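Local coordinates for probable polyketide synthase 1 (Dictyostelium discoideum, PDB 2H84), which makes acylpyrones in vitro as a probable polyketide synthase, this chain being the C-terminal type III polyketide synthase domain of a hybrid type I/III enzyme, at residues A[13-24]-A[208-219]; A[349-357]-A[366-374]. All coordinates share one frame; numbering follows the deposited sequence.

Contact 1: A[13-24]-A[208-219]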
ATOM      1  N   ASN A  13      17.043  16.856  -9.463  1.00 40.84           N
ATOM      2  CA  ASN A  13      15.777  16.298  -9.006  1.00 37.51           C
ATOM      3  C   ASN A  13      14.864  15.727 -10.082  1.00 35.72           C
ATOM      4  O   ASN A  13      15.046  15.954 -11.276  1.00 35.45           O
ATOM      5  CB  ASN A  13      15.007  17.285  -8.069  1.00 38.03           C
ATOM      6  CG  ASN A  13      14.901  18.666  -8.617  1.00 39.13           C
ATOM      7  OD1 ASN A  13      14.499  19.627  -7.964  1.00 36.30           O
ATOM      8  ND2 ASN A  13      15.256  18.772  -9.837  1.00 40.36           N
ATOM      9  N   SER A  14      13.901  14.944  -9.611  1.00 33.89           N
ATOM     10  CA  SER A  14      12.914  14.234 -10.419  1.00 31.56           C
ATOM     11  C   SER A  14      12.070  15.039 -11.416  1.00 30.01           C
ATOM     12  O   SER A  14      11.809  16.221 -11.219  1.00 30.20           O
ATOM     13  CB  SER A  14      11.997  13.474  -9.465  1.00 31.09           C
ATOM     14  OG  SER A  14      10.886  12.932 -10.140  1.00 32.21           O
ATOM     15  N   PHE A  15      11.639  14.377 -12.488  1.00 28.88           N
ATOM     16  CA  PHE A  15      10.818  15.001 -13.531  1.00 28.84           C
ATOM     17  C   PHE A  15       9.701  14.067 -13.965  1.00 29.19           C
ATOM     18  O   PHE A  15       9.907  12.863 -14.065  1.00 30.52           O
ATOM     19  CB  PHE A  15      11.638  15.306 -14.786  1.00 28.16           C
ATOM     20  CG  PHE A  15      12.514  16.505 -14.672  1.00 27.86           C
ATOM     21  CD1 PHE A  15      13.721  16.446 -13.973  1.00 27.17           C
ATOM     22  CD2 PHE A  15      12.134  17.703 -15.263  1.00 26.73           C
ATOM     23  CE1 PHE A  15      14.538  17.567 -13.868  1.00 25.37           C
ATOM     24  CE2 PHE A  15      12.939  18.826 -15.165  1.00 25.91           C
ATOM     25  CZ  PHE A  15      14.145  18.758 -14.464  1.00 25.86           C
ATOM     26  N   VAL A  16       8.525  14.613 -14.241  1.00 28.57           N
ATOM     27  CA  VAL A  16       7.411  13.797 -14.707  1.00 28.29           C
ATOM     28  C   VAL A  16       7.665  13.729 -16.210  1.00 28.19           C
ATOM     29  O   VAL A  16       7.556  14.749 -16.893  1.00 29.22           O
ATOM     30  CB  VAL A  16       6.076  14.510 -14.470  1.00 28.43           C
ATOM     31  CG1 VAL A  16       5.009  13.752 -14.943  1.00 28.51           C
ATOM     32  CG2 VAL A  16       5.807  14.639 -13.101  1.00 28.53           C
ATOM     33  N   LEU A  17       7.993  12.546 -16.723  1.00 26.41           N
ATOM     34  CA  LEU A  17       8.312  12.378 -18.141  1.00 24.64           C
ATOM     35  C   LEU A  17       7.172  11.952 -19.079  1.00 23.74           C
ATOM     36  O   LEU A  17       7.364  11.854 -20.296  1.00 23.18           O
ATOM     37  CB  LEU A  17       9.478  11.395 -18.266  1.00 24.01           C
ATOM     38  CG  LEU A  17      10.700  11.739 -17.411  1.00 22.40           C
ATOM     39  CD1 LEU A  17      11.706  10.612 -17.482  1.00 22.55           C
ATOM     40  CD2 LEU A  17      11.312  13.035 -17.889  1.00 21.57           C
ATOM     41  N   GLY A  18       5.995  11.705 -18.520  1.00 22.68           N
ATOM     42  CA  GLY A  18       4.868  11.315 -19.347  1.00 22.46           C
ATOM     43  C   GLY A  18       3.633  11.030 -18.520  1.00 21.52           C
ATOM     44  O   GLY A  18       3.743  10.592 -17.378  1.00 21.47           O
ATOM     45  N   ILE A  19       2.456  11.280 -19.086  1.00 20.12           N
ATOM     46  CA  ILE A  19       1.203  11.037 -18.379  1.00 18.80           C
ATOM     47  C   ILE A  19       0.150  10.447 -19.306  1.00 18.72           C
ATOM     48  O   ILE A  19       0.108  10.744 -20.498  1.00 20.31           O
ATOM     49  CB  ILE A  19       0.610  12.323 -17.814  1.00 18.24           C
ATOM     50  CG1 ILE A  19       1.682  13.119 -17.071  1.00 18.69           C
ATOM     51  CG2 ILE A  19      -0.549  11.985 -16.894  1.00 18.64           C
ATOM     52  CD1 ILE A  19       1.248  14.535 -16.746  1.00 17.71           C
ATOM     53  N   GLY A  20      -0.717   9.617 -18.751  1.00 17.68           N
ATOM     54  CA  GLY A  20      -1.762   9.024 -19.555  1.00 15.88           C
ATOM     55  C   GLY A  20      -2.949   8.745 -18.669  1.00 14.83           C
ATOM     56  O   GLY A  20      -2.789   8.382 -17.501  1.00 15.24           O
ATOM     57  N   ILE A  21      -4.144   8.924 -19.210  1.00 13.34           N
ATOM     58  CA  ILE A  21      -5.345   8.665 -18.442  1.00 12.86           C
ATOM     59  C   ILE A  21      -6.176   7.594 -19.121  1.00 12.89           C
ATOM     60  O   ILE A  21      -5.892   7.185 -20.241  1.00 12.04           O
ATOM     61  CB  ILE A  21      -6.210   9.923 -18.298  1.00 12.91           C
ATOM     62  CG1 ILE A  21      -6.581  10.461 -19.677  1.00 12.33           C
ATOM     63  CG2 ILE A  21      -5.462  10.982 -17.520  1.00 13.61           C
ATOM     64  CD1 ILE A  21      -7.734  11.432 -19.654  1.00 12.43           C
ATOM     65  N   SER A  22      -7.215   7.151 -18.431  1.00 14.43           N
ATOM     66  CA  SER A  22      -8.108   6.128 -18.954  1.00 15.58           C
ATOM     67  C   SER A  22      -9.373   6.116 -18.111  1.00 15.37           C
ATOM     68  O   SER A  22      -9.303   6.112 -16.889  1.00 16.72           O
ATOM     69  CB  SER A  22      -7.425   4.763 -18.897  1.00 15.75           C
ATOM     70  OG  SER A  22      -8.325   3.741 -19.269  1.00 17.07           O
ATOM     71  N   VAL A  23     -10.532   6.124 -18.757  1.00 14.49           N
ATOM     72  CA  VAL A  23     -11.781   6.121 -18.010  1.00 14.85           C
ATOM     73  C   VAL A  23     -12.768   5.119 -18.576  1.00 15.23           C
ATOM     74  O   VAL A  23     -12.709   4.770 -19.752  1.00 17.28           O
ATOM     75  CB  VAL A  23     -12.445   7.530 -18.003  1.00 14.25           C
ATOM     76  CG1 VAL A  23     -11.598   8.488 -17.216  1.00 13.87           C
ATOM     77  CG2 VAL A  23     -12.639   8.034 -19.428  1.00 12.41           C
ATOM     78  N   PRO A  24     -13.690   4.638 -17.741  1.00 14.41           N
ATOM     79  CA  PRO A  24     -14.685   3.674 -18.195  1.00 14.87           C
ATOM     80  C   PRO A  24     -15.794   4.321 -19.010  1.00 15.69           C
ATOM     81  O   PRO A  24     -16.384   5.314 -18.587  1.00 15.38           O
ATOM     82  CB  PRO A  24     -15.195   3.077 -16.896  1.00 14.49           C
ATOM     83  CG  PRO A  24     -15.074   4.190 -15.955  1.00 15.02           C
ATOM     84  CD  PRO A  24     -13.770   4.836 -16.289  1.00 14.33           C
ATOM     85  N   ASP A 208     -15.129   7.148 -11.467  1.00  8.63           N
ATOM     86  CA  ASP A 208     -14.049   6.171 -11.627  1.00  8.21           C
ATOM     87  C   ASP A 208     -13.056   6.562 -12.706  1.00  7.50           C
ATOM     88  O   ASP A 208     -13.416   7.193 -13.699  1.00  7.95           O
ATOM     89  CB  ASP A 208     -14.621   4.800 -11.976  1.00  7.86           C
ATOM     90  CG  ASP A 208     -15.880   4.496 -11.223  1.00  7.79           C
ATOM     91  OD1 ASP A 208     -15.912   4.748 -10.000  1.00  9.52           O
ATOM     92  OD2 ASP A 208     -16.825   4.002 -11.861  1.00  5.84           O
ATOM     93  N   GLY A 209     -11.803   6.167 -12.519  1.00  6.56           N
ATOM     94  CA  GLY A 209     -10.791   6.499 -13.501  1.00  6.88           C
ATOM     95  C   GLY A 209      -9.425   5.956 -13.140  1.00  8.10           C
ATOM     96  O   GLY A 209      -9.210   5.446 -12.032  1.00  8.18           O
ATOM     97  N   SER A 210      -8.495   6.071 -14.083  1.00  8.48           N
ATOM     98  CA  SER A 210      -7.138   5.590 -13.900  1.00  8.23           C
ATOM     99  C   SER A 210      -6.193   6.544 -14.594  1.00  8.78           C
ATOM    100  O   SER A 210      -6.443   6.964 -15.721  1.00  8.86           O
ATOM    101  CB  SER A 210      -6.986   4.199 -14.519  1.00  9.53           C
ATOM    102  OG  SER A 210      -5.689   3.664 -14.294  1.00 10.57           O
ATOM    103  N   ALA A 211      -5.099   6.875 -13.918  1.00  9.96           N
ATOM    104  CA  ALA A 211      -4.096   7.782 -14.463  1.00  9.29           C
ATOM    105  C   ALA A 211      -2.710   7.240 -14.167  1.00  9.08           C
ATOM    106  O   ALA A 211      -2.444   6.786 -13.057  1.00  9.31           O
ATOM    107  CB  ALA A 211      -4.253   9.154 -13.840  1.00  9.09           C
ATOM    108  N   ALA A 212      -1.827   7.273 -15.158  1.00  9.18           N
ATOM    109  CA  ALA A 212      -0.466   6.790 -14.952  1.00 10.23           C
ATOM    110  C   ALA A 212       0.558   7.812 -15.437  1.00 11.20           C
ATOM    111  O   ALA A 212       0.258   8.648 -16.293  1.00 11.80           O
ATOM    112  CB  ALA A 212      -0.266   5.461 -15.669  1.00  8.71           C
ATOM    113  N   TYR A 213       1.763   7.757 -14.878  1.00 10.94           N
ATOM    114  CA  TYR A 213       2.818   8.668 -15.293  1.00 12.03           C
ATOM    115  C   TYR A 213       4.212   8.049 -15.108  1.00 12.33           C
ATOM    116  O   TYR A 213       4.400   7.164 -14.280  1.00 12.32           O
ATOM    117  CB  TYR A 213       2.688   9.997 -14.527  1.00 11.36           C
ATOM    118  CG  TYR A 213       2.826   9.876 -13.029  1.00 12.11           C
ATOM    119  CD1 TYR A 213       4.078   9.954 -12.417  1.00 12.24           C
ATOM    120  CD2 TYR A 213       1.710   9.653 -12.222  1.00 12.07           C
ATOM    121  CE1 TYR A 213       4.219   9.810 -11.035  1.00 12.88           C
ATOM    122  CE2 TYR A 213       1.841   9.508 -10.840  1.00 13.64           C
ATOM    123  CZ  TYR A 213       3.100   9.586 -10.255  1.00 13.07           C
ATOM    124  OH  TYR A 213       3.238   9.433  -8.895  1.00 14.41           O
ATOM    125  N   ILE A 214       5.168   8.484 -15.924  1.00 13.04           N
ATOM    126  CA  ILE A 214       6.541   8.008 -15.825  1.00 13.34           C
ATOM    127  C   ILE A 214       7.334   9.119 -15.135  1.00 14.28           C
ATOM    128  O   ILE A 214       7.126  10.300 -15.409  1.00 16.08           O
ATOM    129  CB  ILE A 214       7.157   7.778 -17.203  1.00 13.50           C
ATOM    130  CG1 ILE A 214       6.235   6.899 -18.053  1.00 14.74           C
ATOM    131  CG2 ILE A 214       8.528   7.156 -17.045  1.00 12.93           C
ATOM    132  CD1 ILE A 214       6.066   5.487 -17.545  1.00 15.73           C
ATOM    133  N   ILE A 215       8.247   8.753 -14.248  1.00 14.38           N
ATOM    134  CA  ILE A 215       9.026   9.756 -13.528  1.00 14.55           C
ATOM    135  C   ILE A 215      10.476   9.313 -13.335  1.00 16.16           C
ATOM    136  O   ILE A 215      10.743   8.134 -13.125  1.00 16.71           O
ATOM    137  CB  ILE A 215       8.382  10.027 -12.158  1.00 14.37           C
ATOM    138  CG1 ILE A 215       9.202  11.038 -11.375  1.00 13.41           C
ATOM    139  CG2 ILE A 215       8.265   8.732 -11.374  1.00 12.40           C
ATOM    140  CD1 ILE A 215       8.594  11.363 -10.042  1.00 15.04           C
ATOM    141  N   GLY A 216      11.412  10.256 -13.414  1.00 17.00           N
ATOM    142  CA  GLY A 216      12.814   9.914 -13.245  1.00 18.46           C
ATOM    143  C   GLY A 216      13.721  11.125 -13.131  1.00 19.29           C
ATOM    144  O   GLY A 216      13.273  12.259 -13.285  1.00 18.49           O
ATOM    145  N   CYS A 217      15.002  10.891 -12.855  1.00 20.32           N
ATOM    146  CA  CYS A 217      15.957  11.985 -12.728  1.00 22.11           C
ATOM    147  C   CYS A 217      16.870  12.068 -13.932  1.00 23.84           C
ATOM    148  O   CYS A 217      17.068  11.084 -14.642  1.00 24.49           O
ATOM    149  CB  CYS A 217      16.809  11.816 -11.476  1.00 22.07           C
ATOM    150  SG  CYS A 217      15.914  12.068  -9.940  1.00 26.03           S
ATOM    151  N   ASN A 218      17.441  13.246 -14.154  1.00 24.68           N
ATOM    152  CA  ASN A 218      18.339  13.429 -15.282  1.00 25.24           C
ATOM    153  C   ASN A 218      17.647  12.997 -16.558  1.00 24.84           C
ATOM    154  O   ASN A 218      17.829  11.873 -17.027  1.00 24.60           O
ATOM    155  CB  ASN A 218      19.619  12.600 -15.097  1.00 25.54           C
ATOM    156  CG  ASN A 218      20.327  12.910 -13.791  1.00 26.55           C
ATOM    157  OD1 ASN A 218      20.717  14.050 -13.535  1.00 27.61           O
ATOM    158  ND2 ASN A 218      20.495  11.892 -12.956  1.00 26.61           N
ATOM    159  N   PRO A 219      16.816  13.880 -17.123  1.00 25.22           N
ATOM    160  CA  PRO A 219      16.114  13.542 -18.360  1.00 27.04           C
ATOM    161  C   PRO A 219      17.109  13.049 -19.404  1.00 29.46           C
ATOM    162  O   PRO A 219      18.277  13.439 -19.396  1.00 29.33           O
ATOM    163  CB  PRO A 219      15.449  14.861 -18.741  1.00 24.85           C
ATOM    164  CG  PRO A 219      15.084  15.411 -17.409  1.00 25.24           C
ATOM    165  CD  PRO A 219      16.339  15.165 -16.585  1.00 24.53           C
TER
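One face of the Phe15 ring carries Pro219, whose CG sits 4.0 Å from the ring centroid, a CH-pi contact over the ring face and offset toward the rim; Gly216 O lies at the ring edge, near its plane. The proline crosses the phenylalanine at about a right angle, and a chi1 of -77°, with CG anti to the carbonyl carbon, brings the Phe15 ring to it. This packing marks one end of an antiparallel strand pair, 15-22 against 209-216, inside the mixed sheet of the thiolase fold. The segment axes run at 168° and approach to 4.5 Å.

The regular pairing is interrupted by a classic beta bulge, in which Leu17 and Gly18 both face Ile214. Leu17 N donates to Ile214 O, and Ile214 N returns a bond to Gly18 O, so a single residue is held by two consecutive ones. Beyond the bulge Gly20 and Ala212 form a hydrogen-bonded pair, and the bond from Ala212 N to Gly20 O is nearly straight, with an N-H...O angle of 171°.

Strand 209-216 alternates regularly, whereas the extra residue of the bulge puts Val16 and Ile19, three apart, on the same face. Ile21, Ala211, Tyr213 and Ile215 share that face; there Ile19 CG1 reaches Tyr213 CB at 4.2 Å, while the tyrosine ring leads away, its hydroxyl hydrogen-bonded to Ser163. On the other face Ser210, Ala212 and Ile214 pack against helix 84-110. Neighbouring strands 178-185 and 227-236 flank the pair, and Arg345 NH2 is hydrogen-bonded to Ile19 O. Past the far strand ends, Asp208 is fixed chiefly through OD2, which bonds to Ser188 OG and Val66 N, and Pro24 CD rests 3.5 Å from Asp208 O.

Contact 2: A[349-357]-A[366-374]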
ATOM      1  N   SER A 349      -0.391  28.272 -21.815  1.00 36.81           N
ATOM      2  CA  SER A 349      -0.195  29.488 -21.028  1.00 34.93           C
ATOM      3  C   SER A 349       0.084  29.203 -19.552  1.00 33.33           C
ATOM      4  O   SER A 349      -0.517  29.792 -18.620  1.00 32.35           O
ATOM      5  CB  SER A 349      -1.399  30.431 -21.178  1.00 35.55           C
ATOM      6  OG  SER A 349      -2.628  29.821 -20.844  1.00 35.14           O
ATOM      7  N   LEU A 350       1.022  28.286 -19.347  1.00 31.20           N
ATOM      8  CA  LEU A 350       1.349  27.922 -17.989  1.00 28.90           C
ATOM      9  C   LEU A 350       2.448  28.728 -17.369  1.00 28.21           C
ATOM     10  O   LEU A 350       3.573  28.778 -17.957  1.00 28.95           O
ATOM     11  CB  LEU A 350       1.730  26.431 -17.891  1.00 27.65           C
ATOM     12  CG  LEU A 350       0.591  25.404 -17.817  1.00 25.99           C
ATOM     13  CD1 LEU A 350       1.110  24.050 -18.158  1.00 26.18           C
ATOM     14  CD2 LEU A 350      -0.016  25.382 -16.452  1.00 26.73           C
ATOM     15  N   PRO A 351       2.183  29.340 -16.187  1.00 27.62           N
ATOM     16  CA  PRO A 351       3.106  30.175 -15.414  1.00 27.17           C
ATOM     17  C   PRO A 351       4.502  29.481 -15.332  1.00 27.71           C
ATOM     18  O   PRO A 351       4.748  28.439 -15.970  1.00 28.49           O
ATOM     19  CB  PRO A 351       2.550  30.189 -13.982  1.00 26.22           C
ATOM     20  CG  PRO A 351       1.176  29.569 -14.091  1.00 27.33           C
ATOM     21  CD  PRO A 351       1.063  28.903 -15.415  1.00 27.53           C
ATOM     22  N   THR A 352       5.417  29.918 -14.456  1.00 26.89           N
ATOM     23  CA  THR A 352       6.686  29.221 -14.434  1.00 27.29           C
ATOM     24  C   THR A 352       6.620  28.119 -13.394  1.00 27.92           C
ATOM     25  O   THR A 352       7.378  27.145 -13.462  1.00 30.43           O
ATOM     26  CB  THR A 352       7.825  30.161 -14.204  1.00 26.12           C
ATOM     27  OG1 THR A 352       7.857  31.078 -15.299  1.00 28.75           O
ATOM     28  CG2 THR A 352       9.094  29.406 -14.178  1.00 26.29           C
ATOM     29  N   TYR A 353       5.641  28.226 -12.502  1.00 27.03           N
ATOM     30  CA  TYR A 353       5.476  27.259 -11.429  1.00 25.20           C
ATOM     31  C   TYR A 353       4.040  26.803 -11.164  1.00 23.96           C
ATOM     32  O   TYR A 353       3.085  27.466 -11.569  1.00 23.64           O
ATOM     33  CB  TYR A 353       6.047  27.852 -10.145  1.00 24.93           C
ATOM     34  CG  TYR A 353       7.529  28.121 -10.163  1.00 26.13           C
ATOM     35  CD1 TYR A 353       8.434  27.073 -10.289  1.00 25.82           C
ATOM     36  CD2 TYR A 353       8.033  29.423 -10.049  1.00 26.65           C
ATOM     37  CE1 TYR A 353       9.798  27.299 -10.299  1.00 26.21           C
ATOM     38  CE2 TYR A 353       9.411  29.662 -10.060  1.00 26.86           C
ATOM     39  CZ  TYR A 353      10.282  28.589 -10.185  1.00 27.64           C
ATOM     40  OH  TYR A 353      11.637  28.818 -10.176  1.00 28.31           O
ATOM     41  N   SER A 354       3.901  25.695 -10.434  1.00 21.72           N
ATOM     42  CA  SER A 354       2.585  25.145 -10.078  1.00 19.65           C
ATOM     43  C   SER A 354       2.570  24.595  -8.666  1.00 18.50           C
ATOM     44  O   SER A 354       3.566  24.047  -8.196  1.00 17.63           O
ATOM     45  CB  SER A 354       2.158  24.022 -11.030  1.00 17.97           C
ATOM     46  OG  SER A 354       1.951  24.501 -12.345  1.00 18.82           O
ATOM     47  N   ILE A 355       1.443  24.772  -7.985  1.00 17.74           N
ATOM     48  CA  ILE A 355       1.285  24.242  -6.641  1.00 16.29           C
ATOM     49  C   ILE A 355       0.207  23.165  -6.741  1.00 14.15           C
ATOM     50  O   ILE A 355      -0.883  23.415  -7.274  1.00 13.18           O
ATOM     51  CB  ILE A 355       0.834  25.331  -5.631  1.00 16.91           C
ATOM     52  CG1 ILE A 355       1.927  26.404  -5.498  1.00 17.64           C
ATOM     53  CG2 ILE A 355       0.536  24.686  -4.263  1.00 16.61           C
ATOM     54  CD1 ILE A 355       1.577  27.545  -4.549  1.00 14.65           C
ATOM     55  N   SER A 356       0.525  21.960  -6.275  1.00 11.91           N
ATOM     56  CA  SER A 356      -0.455  20.887  -6.300  1.00 10.70           C
ATOM     57  C   SER A 356      -0.842  20.499  -4.883  1.00 11.32           C
ATOM     58  O   SER A 356       0.004  20.314  -4.004  1.00 11.27           O
ATOM     59  CB  SER A 356       0.069  19.667  -7.039  1.00  8.66           C
ATOM     60  OG  SER A 356      -0.993  18.760  -7.248  1.00  5.91           O
ATOM     61  N   LEU A 357      -2.141  20.377  -4.664  1.00 12.56           N
ATOM     62  CA  LEU A 357      -2.639  20.038  -3.346  1.00 13.97           C
ATOM     63  C   LEU A 357      -3.569  18.829  -3.409  1.00 14.42           C
ATOM     64  O   LEU A 357      -4.197  18.559  -4.436  1.00 14.28           O
ATOM     65  CB  LEU A 357      -3.367  21.246  -2.754  1.00 13.23           C
ATOM     66  CG  LEU A 357      -2.495  22.491  -2.567  1.00 14.76           C
ATOM     67  CD1 LEU A 357      -3.368  23.667  -2.151  1.00 16.71           C
ATOM     68  CD2 LEU A 357      -1.427  22.226  -1.511  1.00 13.97           C
ATOM     69  N   GLU A 366      -1.448  16.747   1.162  1.00 15.61           N
ATOM     70  CA  GLU A 366      -0.324  16.359   0.328  1.00 16.86           C
ATOM     71  C   GLU A 366      -0.108  17.586  -0.537  1.00 17.85           C
ATOM     72  O   GLU A 366      -1.068  18.201  -0.976  1.00 17.86           O
ATOM     73  CB  GLU A 366      -0.664  15.152  -0.555  1.00 17.77           C
ATOM     74  CG  GLU A 366      -0.654  13.796   0.127  1.00 19.31           C
ATOM     75  CD  GLU A 366       0.744  13.304   0.495  1.00 20.93           C
ATOM     76  OE1 GLU A 366       1.744  13.780  -0.092  1.00 21.29           O
ATOM     77  OE2 GLU A 366       0.840  12.428   1.383  1.00 22.16           O
ATOM     78  N   GLY A 367       1.140  17.962  -0.761  1.00 19.38           N
ATOM     79  CA  GLY A 367       1.396  19.116  -1.594  1.00 20.59           C
ATOM     80  C   GLY A 367       2.633  18.870  -2.431  1.00 21.14           C
ATOM     81  O   GLY A 367       3.427  17.967  -2.150  1.00 21.88           O
ATOM     82  N   CYS A 368       2.796  19.671  -3.469  1.00 21.89           N
ATOM     83  CA  CYS A 368       3.937  19.527  -4.336  1.00 23.28           C
ATOM     84  C   CYS A 368       4.141  20.814  -5.129  1.00 23.72           C
ATOM     85  O   CYS A 368       3.177  21.430  -5.583  1.00 24.31           O
ATOM     86  CB  CYS A 368       3.714  18.354  -5.275  1.00 22.91           C
ATOM     87  SG  CYS A 368       5.187  17.850  -6.122  1.00 23.34           S
ATOM     88  N   PHE A 369       5.398  21.217  -5.283  1.00 23.21           N
ATOM     89  CA  PHE A 369       5.728  22.432  -6.000  1.00 23.15           C
ATOM     90  C   PHE A 369       6.436  22.033  -7.265  1.00 22.53           C
ATOM     91  O   PHE A 369       7.542  21.487  -7.225  1.00 21.99           O
ATOM     92  CB  PHE A 369       6.604  23.325  -5.120  1.00 23.05           C
ATOM     93  CG  PHE A 369       6.853  24.692  -5.691  1.00 23.37           C
ATOM     94  CD1 PHE A 369       7.932  24.911  -6.530  1.00 22.13           C
ATOM     95  CD2 PHE A 369       6.002  25.760  -5.398  1.00 24.58           C
ATOM     96  CE1 PHE A 369       8.162  26.165  -7.081  1.00 23.05           C
ATOM     97  CE2 PHE A 369       6.223  27.034  -5.950  1.00 23.57           C
ATOM     98  CZ  PHE A 369       7.306  27.232  -6.792  1.00 23.15           C
ATOM     99  N   LEU A 370       5.786  22.289  -8.399  1.00 23.28           N
ATOM    100  CA  LEU A 370       6.365  21.942  -9.709  1.00 23.88           C
ATOM    101  C   LEU A 370       6.742  23.114 -10.608  1.00 25.13           C
ATOM    102  O   LEU A 370       6.228  24.211 -10.468  1.00 27.14           O
ATOM    103  CB  LEU A 370       5.392  21.073 -10.486  1.00 23.36           C
ATOM    104  CG  LEU A 370       4.823  19.824  -9.847  1.00 22.88           C
ATOM    105  CD1 LEU A 370       3.368  20.083  -9.527  1.00 22.35           C
ATOM    106  CD2 LEU A 370       4.950  18.643 -10.794  1.00 20.80           C
ATOM    107  N   LYS A 371       7.633  22.842 -11.553  1.00 26.50           N
ATOM    108  CA  LYS A 371       8.080  23.833 -12.517  1.00 27.72           C
ATOM    109  C   LYS A 371       7.634  23.335 -13.890  1.00 28.50           C
ATOM    110  O   LYS A 371       8.101  22.305 -14.371  1.00 27.78           O
ATOM    111  CB  LYS A 371       9.609  23.997 -12.473  1.00 29.41           C
ATOM    112  CG  LYS A 371      10.185  24.740 -13.666  1.00 29.51           C
ATOM    113  CD  LYS A 371      11.339  25.616 -13.235  1.00 30.87           C
ATOM    114  CE  LYS A 371      12.129  26.135 -14.417  1.00 30.86           C
ATOM    115  NZ  LYS A 371      13.552  26.353 -14.037  1.00 31.93           N
ATOM    116  N   ASN A 372       6.681  24.050 -14.476  1.00 30.05           N
ATOM    117  CA  ASN A 372       6.117  23.707 -15.765  1.00 32.20           C
ATOM    118  C   ASN A 372       7.192  23.774 -16.834  1.00 33.17           C
ATOM    119  O   ASN A 372       7.553  24.857 -17.292  1.00 34.29           O
ATOM    120  CB  ASN A 372       4.966  24.671 -16.073  1.00 33.08           C
ATOM    121  CG  ASN A 372       3.985  24.793 -14.917  1.00 34.52           C
ATOM    122  OD1 ASN A 372       3.418  25.858 -14.673  1.00 33.85           O
ATOM    123  ND2 ASN A 372       3.784  23.691 -14.196  1.00 35.28           N
ATOM    124  N   VAL A 373       7.730  22.614 -17.206  1.00 34.70           N
ATOM    125  CA  VAL A 373       8.794  22.536 -18.214  1.00 35.97           C
ATOM    126  C   VAL A 373       8.316  22.384 -19.674  1.00 36.90           C
ATOM    127  O   VAL A 373       9.091  22.627 -20.582  1.00 36.97           O
ATOM    128  CB  VAL A 373       9.731  21.348 -17.968  1.00 36.02           C
ATOM    129  CG1 VAL A 373      10.515  21.533 -16.827  1.00 35.68           C
ATOM    130  CG2 VAL A 373       9.020  20.205 -17.647  1.00 36.45           C
ATOM    131  N   VAL A 374       7.051  22.020 -19.901  1.00 38.12           N
ATOM    132  CA  VAL A 374       6.459  21.809 -21.251  1.00 39.99           C
ATOM    133  C   VAL A 374       6.524  23.038 -22.272  1.00 40.37           C
ATOM    134  O   VAL A 374       6.379  24.220 -23.127  1.00 40.83           O
ATOM    135  CB  VAL A 374       5.045  21.254 -20.970  1.00 40.86           C
ATOM    136  CG1 VAL A 374       4.041  21.932 -21.704  1.00 41.37           C
ATOM    137  CG2 VAL A 374       4.959  19.931 -21.376  1.00 41.23           C
ATOM    138  OXT VAL A 374       6.511  21.639 -22.837  1.00 41.56           O
TER
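Strands 353-357 and 366-372 run antiparallel, their short axes at 153° and 4.6 Å apart, as the two arms of a beta hairpin within the large mixed sheet of the thiolase fold. Two hydrogen-bonded pairs define the register. Ser354 and Leu370 exchange backbone bonds in both directions, as do Ser356 and Cys368, where Ser356 N meets Cys368 O at 2.8 Å. A weak bond from Asn372 N to Thr352 O extends the pairing.

On one face the rings of Tyr353 and Phe369 meet obliquely, with planes at 39° and centroids 5.0 Å apart. Phe369 CZ lies over one face of the tyrosine, while Leu370 O sits in plane at the tyrosine's edge. With CG anti to the backbone N (chi1 -172°), Phe369 swings toward the facing strand, where Ile355 CG1 also reaches its CD2 at 4.1 Å. Helix 261-280 packs on Phe369 through Leu277 and Ala280, and Tyr353 OH finds a hydrogen-bonding partner in Thr284.

Ser354, Ser356, Cys368 and Leu370 point to the other face; Ser356 OG bonds to Leu296 O of the adjoining strand. The Glu366 carboxylate forms a salt bridge with Arg165, and the same side chain packs on Arg149 of the second subunit. Back on the face of Tyr353 and Phe369, toward the C-terminal end, Lys371 CD lies 3.7 Å from Tyr353 CE1, obliquely to the ring.

Both contacts belong to the same mixed beta-sheet, and their centres lie about 15 Å apart. Strand 227-236 separates them, pairing with strand 15-22 of contact 1 along one edge and with strand 364-372 of contact 2 along the other. Along the chain, contact 1 closes before contact 2 opens; the first falls in the N-terminal and the second in the C-terminal chalcone and stilbene synthase region, so one continuous run of beta strands unites the two. They also touch directly, with Phe15 CE2 4.0 Å from Val373 CG1. The side chains of Asp208 and Glu366 lie about 12 and 9 Å, respectively, from that of Cys157, the predicted active-site residue.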